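Local coordinates for autophagy protein 5 (Saccharomyces cerevisiae, PDB 2DYO) that takes part in autophagic vesicle formation and cytoplasm-to-vacuole transport, and is required for selective degradation of the nucleus and of mitochondria, at residues N17-I22 and I35-I40; I157-S162 and S196-R201; P200-L205 and Q220-M225. One frame throughout, in Å; residues are numbered along the deposited sequence.

The contacts sample both ubiquitin-like domains and the helical region. Contact 1 joins the first two strands of UblA; its centre lies about 40 Å from that of contact 2 and 38 Å from that of contact 3, on the other side of the chain's centre. Contacts 2 and 3 are neighbours, with centres 10 Å apart, and share P200 and R201: this short run meets the end of helix 142-159 in contact 2 and the chain beyond strand 218-219 in contact 3. I157 and L158 pack on P204, tying the helical region to the segment before strand 205-208. Contacts 1 and 3 probably occupy comparable positions, at or beside the first two strands of sheets ordered 2-1-5-3-4.

Contact 1 of 3, residues N17-I22 and I35-I40; sequences NVLVSI and IAVLRI
V18 and V20 face I40 and L38 as hydrogen-bonded pairs of an antiparallel ladder, the first two strands of the ubiquitin-like (beta-grasp) UblA sheet. The strand axes lie 4.9 Å apart at 164°, and strand 37-43, to which 37-40 belongs, is an outer strand of the sheet within this chain.

V18 and I40 exchange N-H and C=O both ways, as do V20 and L38; the V20 N to L38 O bond measures 2.9 Å. I22 N to A36 O closes the series at 2.9 Å, but here the donor stands 38° out of the carbonyl plane. The same A36 O also receives a CA-H...O contact from S21 CA at 3.3 Å.

Apolar packing differs by face. V18, V20, L38 and I40 share one face, where V20 CG2 reaches I40 CD1 at 4.3 Å and helix 52-59 brings L54 onto I40. The other face carries L19, S21, V37 and R39. R39 makes backbone hydrogen bonds to the chain of another protein and, through NH1, a salt bridge with an acidic side chain there, while its aliphatic part lies alongside L19. Chi2 of 57° places L19 CD1 3.5 Å from R39 CG and 3.9 Å from V37 CG1.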
loop_
_atom_site.group_PDB
_atom_site.type_symbol
_atom_site.label_atom_id
_atom_site.label_comp_id
_atom_site.label_asym_id
_atom_site.label_seq_id
_atom_site.Cartn_x
_atom_site.Cartn_y
_atom_site.Cartn_z
ATOM N N ASN A 17 -4.336 -8.618 8.636
ATOM C CA ASN A 17 -5.467 -8.626 9.551
ATOM C C ASN A 17 -5.596 -7.148 9.901
ATOM O O ASN A 17 -4.617 -6.516 10.295
ATOM C CB ASN A 17 -5.157 -9.424 10.829
ATOM C CG ASN A 17 -5.024 -10.913 10.579
ATOM O OD1 ASN A 17 -5.811 -11.506 9.841
ATOM N ND2 ASN A 17 -4.035 -11.532 11.215
ATOM N N VAL A 18 -6.790 -6.589 9.746
ATOM C CA VAL A 18 -6.990 -5.181 10.053
ATOM C C VAL A 18 -8.163 -4.966 10.993
ATOM O O VAL A 18 -9.287 -5.401 10.726
ATOM C CB VAL A 18 -7.228 -4.358 8.767
ATOM C CG1 VAL A 18 -7.555 -2.910 9.126
ATOM C CG2 VAL A 18 -5.991 -4.423 7.882
ATOM N N LEU A 19 -7.892 -4.294 12.102
ATOM C CA LEU A 19 -8.925 -4.011 13.080
ATOM C C LEU A 19 -9.338 -2.559 12.935
ATOM O O LEU A 19 -8.597 -1.652 13.310
ATOM C CB LEU A 19 -8.399 -4.264 14.498
ATOM C CG LEU A 19 -9.441 -4.158 15.613
ATOM C CD1 LEU A 19 -10.574 -5.137 15.335
ATOM C CD2 LEU A 19 -8.788 -4.441 16.968
ATOM N N VAL A 20 -10.521 -2.337 12.373
ATOM C CA VAL A 20 -11.020 -0.984 12.189
ATOM C C VAL A 20 -11.977 -0.597 13.311
ATOM O O VAL A 20 -12.903 -1.343 13.639
ATOM C CB VAL A 20 -11.760 -0.834 10.838
ATOM C CG1 VAL A 20 -12.302 0.587 10.698
ATOM C CG2 VAL A 20 -10.813 -1.151 9.685
ATOM N N SER A 21 -11.749 0.571 13.896
ATOM C CA SER A 21 -12.613 1.061 14.959
ATOM C C SER A 21 -13.212 2.386 14.513
ATOM O O SER A 21 -12.514 3.245 13.973
ATOM C CB SER A 21 -11.820 1.260 16.248
ATOM O OG SER A 21 -10.811 2.233 16.063
ATOM N N ILE A 22 -14.510 2.542 14.737
ATOM C CA ILE A 22 -15.222 3.757 14.359
ATOM C C ILE A 22 -15.379 4.640 15.589
ATOM O O ILE A 22 -16.072 4.259 16.532
ATOM C CB ILE A 22 -16.632 3.424 13.821
ATOM C CG1 ILE A 22 -16.539 2.343 12.739
ATOM C CG2 ILE A 22 -17.299 4.683 13.285
ATOM C CD1 ILE A 22 -15.642 2.705 11.569
ATOM N N ILE A 35 -21.114 -2.441 16.443
ATOM C CA ILE A 35 -21.226 -1.463 15.369
ATOM C C ILE A 35 -19.931 -0.710 15.073
ATOM O O ILE A 35 -19.576 -0.511 13.912
ATOM C CB ILE A 35 -22.355 -0.448 15.679
ATOM C CG1 ILE A 35 -23.709 -1.151 15.579
ATOM C CG2 ILE A 35 -22.301 0.731 14.721
ATOM C CD1 ILE A 35 -23.955 -1.815 14.236
ATOM N N ALA A 36 -19.222 -0.311 16.124
ATOM C CA ALA A 36 -17.982 0.442 15.971
ATOM C C ALA A 36 -16.730 -0.404 15.752
ATOM O O ALA A 36 -15.617 0.096 15.903
ATOM C CB ALA A 36 -17.784 1.338 17.182
ATOM N N VAL A 37 -16.900 -1.673 15.391
ATOM C CA VAL A 37 -15.747 -2.545 15.185
ATOM C C VAL A 37 -15.893 -3.470 13.984
ATOM O O VAL A 37 -16.927 -4.112 13.807
ATOM C CB VAL A 37 -15.486 -3.428 16.431
ATOM C CG1 VAL A 37 -14.225 -4.254 16.233
ATOM C CG2 VAL A 37 -15.362 -2.559 17.670
ATOM N N LEU A 38 -14.849 -3.526 13.162
ATOM C CA LEU A 38 -14.824 -4.393 11.988
ATOM C C LEU A 38 -13.500 -5.144 11.950
ATOM O O LEU A 38 -12.435 -4.537 12.039
ATOM C CB LEU A 38 -14.975 -3.580 10.694
ATOM C CG LEU A 38 -16.332 -2.929 10.418
ATOM C CD1 LEU A 38 -16.235 -1.433 10.655
ATOM C CD2 LEU A 38 -16.745 -3.211 8.981
ATOM N N ARG A 39 -13.569 -6.463 11.816
ATOM C CA ARG A 39 -12.366 -7.292 11.762
ATOM C C ARG A 39 -12.292 -7.893 10.374
ATOM O O ARG A 39 -12.983 -8.864 10.065
ATOM C CB ARG A 39 -12.423 -8.387 12.828
ATOM C CG ARG A 39 -12.467 -7.824 14.236
ATOM C CD ARG A 39 -13.883 -7.650 14.702
ATOM N NE ARG A 39 -14.334 -8.818 15.450
ATOM C CZ ARG A 39 -15.557 -9.326 15.375
ATOM N NH1 ARG A 39 -16.458 -8.774 14.577
ATOM N NH2 ARG A 39 -15.881 -10.382 16.107
ATOM N N ILE A 40 -11.437 -7.309 9.543
ATOM C CA ILE A 40 -11.318 -7.723 8.155
ATOM C C ILE A 40 -9.930 -8.098 7.644
ATOM O O ILE A 40 -8.912 -7.827 8.276
ATOM C CB ILE A 40 -11.855 -6.598 7.254
ATOM C CG1 ILE A 40 -11.120 -5.291 7.584
ATOM C CG2 ILE A 40 -13.352 -6.418 7.496
ATOM C CD1 ILE A 40 -11.493 -4.113 6.711
#

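Contact 2 of 3, residues I157-S162 and S196-R201; sequences ILNGSS and SSSRPR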
loop_
_atom_site.group_PDB
_atom_site.type_symbol
_atom_site.label_atom_id
_atom_site.label_comp_id
_atom_site.label_asym_id
_atom_site.label_seq_id
_atom_site.Cartn_x
_atom_site.Cartn_y
_atom_site.Cartn_z
ATOM N N ILE A 157 7.629 8.098 -16.208
ATOM C CA ILE A 157 8.931 7.847 -15.596
ATOM C C ILE A 157 9.629 6.660 -16.263
ATOM O O ILE A 157 10.819 6.726 -16.588
ATOM C CB ILE A 157 8.776 7.576 -14.074
ATOM C CG1 ILE A 157 8.254 8.844 -13.386
ATOM C CG2 ILE A 157 10.115 7.142 -13.470
ATOM C CD1 ILE A 157 7.798 8.645 -11.946
ATOM N N LEU A 158 8.877 5.586 -16.485
ATOM C CA LEU A 158 9.415 4.380 -17.108
ATOM C C LEU A 158 9.695 4.492 -18.602
ATOM O O LEU A 158 10.741 4.040 -19.071
ATOM C CB LEU A 158 8.465 3.198 -16.890
ATOM C CG LEU A 158 8.332 2.625 -15.479
ATOM C CD1 LEU A 158 7.189 1.615 -15.455
ATOM C CD2 LEU A 158 9.641 1.958 -15.064
ATOM N N ASN A 159 8.770 5.093 -19.347
ATOM C CA ASN A 159 8.917 5.200 -20.796
ATOM C C ASN A 159 9.397 6.531 -21.368
ATOM O O ASN A 159 9.766 6.603 -22.540
ATOM C CB ASN A 159 7.596 4.827 -21.474
ATOM C CG ASN A 159 7.051 3.497 -20.993
ATOM O OD1 ASN A 159 7.812 2.576 -20.690
ATOM N ND2 ASN A 159 5.724 3.383 -20.933
ATOM N N GLY A 160 9.396 7.579 -20.554
ATOM C CA GLY A 160 9.813 8.877 -21.049
ATOM C C GLY A 160 8.609 9.647 -21.566
ATOM O O GLY A 160 8.693 10.846 -21.838
ATOM N N SER A 161 7.485 8.949 -21.711
ATOM C CA SER A 161 6.240 9.560 -22.171
ATOM C C SER A 161 5.074 8.783 -21.572
ATOM O O SER A 161 5.243 7.655 -21.106
ATOM C CB SER A 161 6.136 9.526 -23.701
ATOM O OG SER A 161 5.754 8.242 -24.161
ATOM N N SER A 162 3.893 9.389 -21.589
ATOM C CA SER A 162 2.707 8.745 -21.039
ATOM C C SER A 162 1.840 8.175 -22.153
ATOM O O SER A 162 0.665 7.881 -21.945
ATOM C CB SER A 162 1.896 9.757 -20.228
ATOM O OG SER A 162 1.479 10.832 -21.052
ATOM N N SER A 196 3.911 -0.714 -19.696
ATOM C CA SER A 196 5.363 -0.750 -19.846
ATOM C C SER A 196 5.936 -2.131 -19.557
ATOM O O SER A 196 5.732 -2.688 -18.474
ATOM C CB SER A 196 6.036 0.267 -18.926
ATOM O OG SER A 196 7.434 0.299 -19.174
ATOM N N SER A 197 6.654 -2.674 -20.534
ATOM C CA SER A 197 7.275 -3.986 -20.406
ATOM C C SER A 197 8.711 -3.920 -20.921
ATOM O O SER A 197 9.395 -4.940 -21.029
ATOM C CB SER A 197 6.480 -5.026 -21.200
ATOM O OG SER A 197 6.451 -4.704 -22.580
ATOM N N SER A 198 9.153 -2.705 -21.237
ATOM C CA SER A 198 10.504 -2.470 -21.735
ATOM C C SER A 198 11.416 -2.105 -20.567
ATOM O O SER A 198 10.956 -2.006 -19.430
ATOM C CB SER A 198 10.488 -1.324 -22.745
ATOM O OG SER A 198 10.089 -0.116 -22.118
ATOM N N ARG A 199 12.702 -1.901 -20.843
ATOM C CA ARG A 199 13.640 -1.536 -19.787
ATOM C C ARG A 199 13.505 -0.046 -19.463
ATOM O O ARG A 199 13.623 0.813 -20.336
ATOM C CB ARG A 199 15.085 -1.868 -20.186
ATOM C CG ARG A 199 16.052 -1.874 -18.996
ATOM C CD ARG A 199 17.340 -2.626 -19.306
ATOM N NE ARG A 199 18.152 -2.857 -18.109
ATOM C CZ ARG A 199 18.865 -1.923 -17.484
ATOM N NH1 ARG A 199 18.880 -0.674 -17.936
ATOM N NH2 ARG A 199 19.563 -2.236 -16.402
ATOM N N PRO A 200 13.259 0.266 -18.185
ATOM C CA PRO A 200 13.080 1.613 -17.634
ATOM C C PRO A 200 14.099 2.690 -18.007
ATOM O O PRO A 200 15.304 2.442 -18.058
ATOM C CB PRO A 200 13.065 1.366 -16.125
ATOM C CG PRO A 200 12.492 -0.008 -16.011
ATOM C CD PRO A 200 13.212 -0.743 -17.113
ATOM N N ARG A 201 13.594 3.893 -18.264
ATOM C CA ARG A 201 14.438 5.043 -18.563
ATOM C C ARG A 201 14.813 5.629 -17.198
ATOM O O ARG A 201 15.911 6.159 -17.002
ATOM C CB ARG A 201 13.659 6.071 -19.380
ATOM C CG ARG A 201 13.574 5.755 -20.866
ATOM C CD ARG A 201 14.958 5.819 -21.482
ATOM N NE ARG A 201 14.918 5.998 -22.928
ATOM C CZ ARG A 201 15.852 6.645 -23.616
ATOM N NH1 ARG A 201 15.748 6.766 -24.931
ATOM N NH2 ARG A 201 16.887 7.185 -22.985
HETATM O O HOH W 1 11.034 2.000 -21.224
#
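L158 meets S196 and P200 with successive atoms of its side chain. CB starts the contact, 3.8 Å from S196 OG. CG stands anti to the carbonyl carbon (chi1 -70°), and the two methyls beyond it divide between the partners: CD1 approaches S196 CB at 3.9 Å, whereas CD2 lies against the proline ring, 3.6 Å from P200 CG and equally close to P200 CB. The two side chains extend alongside each other in the same direction, and Y270 of helix 266-273 also touches L158.

The backbone of the same residue is held too. L158 O accepts the N-H of R201 at 3.0 Å, from a donor tilted 25° out of the carbonyl plane, and R201 CB packs against the same oxygen. Water 1 is hydrogen-bonded to L158 O (3.0 Å) and R199 O, and lies close to S198 OG. This is the C-terminal end of helix 142-159, the helix that carries K152, the residue that becomes linked to ATG12; the conjugate is absent from this structure. G160 is the first residue to leave helical torsions, with a positive phi (92°). Across from the helix end runs the loop from helix 185-195 to strand 205-208, the first strand of the second ubiquitin-like sheet.

N159 makes the side-chain hydrogen bond. Its OD1 accepts the S196 hydroxyl at 2.8 Å, in the carboxamide plane and on a lone pair, while ND2 donates to I195 O. An alanine here would probably leave S196 OG and I195 O without their carboxamide partner and the serine hydroxyl free to turn. S196 OG, anti to its backbone N, presents its proton to that oxygen.

Contact 3 of 3, residues P200-L205 and Q220-M225; sequences PRHIPL and QPTISM
I203 and M225 form the tight part of the contact. M225 CG sits 3.2 Å from I203 CG1, a very short carbon-carbon approach whose exact distance is best read with caution, and the sulphur follows: chi2 of -63° turns M225 SD back over the isoleucine, 3.4 Å from I203 CG1. Further along the same side L205 CD2 meets I223 CD1 at 3.5 Å, and L266 of helix 266-273 packs on both isoleucines, placing these apolar chains in the interior. Two direct backbone bonds hold the segments together beside them. M225 N donates to R201 O at 2.9 Å from well above the carbonyl plane (50° out of it), while I203 N approaches I223 O in the plane.

The side with H202, T222 and S224 is looser and wetter. H202 CD2 lies 3.5 Å from S224 CA and 3.7 Å from T222 CG2, both approaching the ring obliquely. Water 2 joins R201 O to S224 OG and lies over one face of the ring, offset toward its rim.

Water also enters between the two backbones. I203 and I223 have one direct bond, but the return link runs through water 3, which donates to I203 O and accepts from I223 N, each at 2.8 Å. Water 4 similarly stands between L205 N and P221 O. Beyond it the backbones are close again, Q220 CA making a CA-H...O contact with L205 O.

One bridge, at H202 and S224, is therefore the extent of regular pairing here. It belongs to the water-bridged continuation, just outside strands 205-208 and 218-219, of the antiparallel first two strands of the ubiquitin-like beta-grasp fold in UblB.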
loop_
_atom_site.group_PDB
_atom_site.type_symbol
_atom_site.label_atom_id
_atom_site.label_comp_id
_atom_site.label_asym_id
_atom_site.label_seq_id
_atom_site.Cartn_x
_atom_site.Cartn_y
_atom_site.Cartn_z
ATOM N N PRO A 200 13.259 0.266 -18.185
ATOM C CA PRO A 200 13.080 1.613 -17.634
ATOM C C PRO A 200 14.099 2.690 -18.007
ATOM O O PRO A 200 15.304 2.442 -18.058
ATOM C CB PRO A 200 13.065 1.366 -16.125
ATOM C CG PRO A 200 12.492 -0.008 -16.011
ATOM C CD PRO A 200 13.212 -0.743 -17.113
ATOM N N ARG A 201 13.594 3.893 -18.264
ATOM C CA ARG A 201 14.438 5.043 -18.563
ATOM C C ARG A 201 14.813 5.629 -17.198
ATOM O O ARG A 201 15.911 6.159 -17.002
ATOM C CB ARG A 201 13.659 6.071 -19.380
ATOM C CG ARG A 201 13.574 5.755 -20.866
ATOM C CD ARG A 201 14.958 5.819 -21.482
ATOM N NE ARG A 201 14.918 5.998 -22.928
ATOM C CZ ARG A 201 15.852 6.645 -23.616
ATOM N NH1 ARG A 201 15.748 6.766 -24.931
ATOM N NH2 ARG A 201 16.887 7.185 -22.985
ATOM N N HIS A 202 13.872 5.524 -16.262
ATOM C CA HIS A 202 14.049 5.989 -14.884
ATOM C C HIS A 202 13.269 5.043 -13.983
ATOM O O HIS A 202 12.373 4.346 -14.447
ATOM C CB HIS A 202 13.497 7.404 -14.691
ATOM C CG HIS A 202 14.337 8.481 -15.301
ATOM N ND1 HIS A 202 14.081 9.009 -16.549
ATOM C CD2 HIS A 202 15.416 9.145 -14.826
ATOM C CE1 HIS A 202 14.967 9.953 -16.815
ATOM N NE2 HIS A 202 15.788 10.056 -15.786
ATOM N N ILE A 203 13.598 5.009 -12.696
ATOM C CA ILE A 203 12.871 4.136 -11.777
ATOM C C ILE A 203 11.914 4.917 -10.873
ATOM O O ILE A 203 12.326 5.856 -10.184
ATOM C CB ILE A 203 13.828 3.338 -10.847
ATOM C CG1 ILE A 203 14.755 2.434 -11.666
ATOM C CG2 ILE A 203 13.009 2.490 -9.864
ATOM C CD1 ILE A 203 14.059 1.275 -12.358
ATOM N N PRO A 204 10.622 4.543 -10.878
ATOM C CA PRO A 204 9.609 5.198 -10.047
ATOM C C PRO A 204 9.861 4.669 -8.635
ATOM O O PRO A 204 9.358 3.602 -8.262
ATOM C CB PRO A 204 8.286 4.672 -10.615
ATOM C CG PRO A 204 8.639 4.272 -12.035
ATOM C CD PRO A 204 9.988 3.630 -11.846
ATOM N N LEU A 205 10.655 5.408 -7.873
ATOM C CA LEU A 205 11.015 5.008 -6.521
ATOM C C LEU A 205 10.638 6.037 -5.468
ATOM O O LEU A 205 10.898 7.229 -5.625
ATOM C CB LEU A 205 12.526 4.766 -6.445
ATOM C CG LEU A 205 13.124 4.463 -5.065
ATOM C CD1 LEU A 205 12.670 3.080 -4.596
ATOM C CD2 LEU A 205 14.663 4.521 -5.146
ATOM N N GLN A 220 11.342 11.156 -3.459
ATOM C CA GLN A 220 11.174 10.488 -4.739
ATOM C C GLN A 220 12.329 10.958 -5.616
ATOM O O GLN A 220 12.169 11.823 -6.470
ATOM C CB GLN A 220 9.820 10.864 -5.358
ATOM C CG GLN A 220 9.566 10.276 -6.742
ATOM C CD GLN A 220 8.229 10.704 -7.332
ATOM O OE1 GLN A 220 7.983 10.537 -8.528
ATOM N NE2 GLN A 220 7.359 11.255 -6.495
ATOM N N PRO A 221 13.523 10.390 -5.394
ATOM C CA PRO A 221 14.732 10.738 -6.143
ATOM C C PRO A 221 14.678 10.324 -7.605
ATOM O O PRO A 221 14.065 9.314 -7.958
ATOM C CB PRO A 221 15.826 10.007 -5.373
ATOM C CG PRO A 221 15.123 8.742 -4.954
ATOM C CD PRO A 221 13.778 9.262 -4.478
ATOM N N THR A 222 15.310 11.118 -8.459
ATOM C CA THR A 222 15.360 10.822 -9.882
ATOM C C THR A 222 16.521 9.853 -10.087
ATOM O O THR A 222 17.661 10.163 -9.739
ATOM C CB THR A 222 15.642 12.085 -10.723
ATOM O OG1 THR A 222 14.640 13.072 -10.462
ATOM C CG2 THR A 222 15.640 11.742 -12.207
ATOM N N ILE A 223 16.230 8.687 -10.647
ATOM C CA ILE A 223 17.258 7.679 -10.875
ATOM C C ILE A 223 17.246 7.194 -12.323
ATOM O O ILE A 223 16.348 6.457 -12.734
ATOM C CB ILE A 223 17.053 6.495 -9.920
ATOM C CG1 ILE A 223 17.227 6.983 -8.476
ATOM C CG2 ILE A 223 18.031 5.369 -10.246
ATOM C CD1 ILE A 223 16.928 5.947 -7.433
ATOM N N SER A 224 18.246 7.626 -13.089
ATOM C CA SER A 224 18.367 7.257 -14.498
ATOM C C SER A 224 18.788 5.794 -14.655
ATOM O O SER A 224 19.665 5.313 -13.941
ATOM C CB SER A 224 19.388 8.169 -15.191
ATOM O OG SER A 224 19.458 7.898 -16.584
ATOM N N MET A 225 18.167 5.095 -15.598
ATOM C CA MET A 225 18.474 3.686 -15.830
ATOM C C MET A 225 19.030 3.416 -17.217
ATOM O O MET A 225 19.453 2.296 -17.514
ATOM C CB MET A 225 17.214 2.837 -15.635
ATOM C CG MET A 225 16.686 2.830 -14.221
ATOM S SD MET A 225 17.875 2.111 -13.081
ATOM C CE MET A 225 17.813 0.383 -13.570
HETATM O O HOH W 2 17.483 7.783 -18.357
HETATM O O HOH W 3 13.521 8.156 -11.198
HETATM O O HOH W 4 11.742 8.100 -7.820
#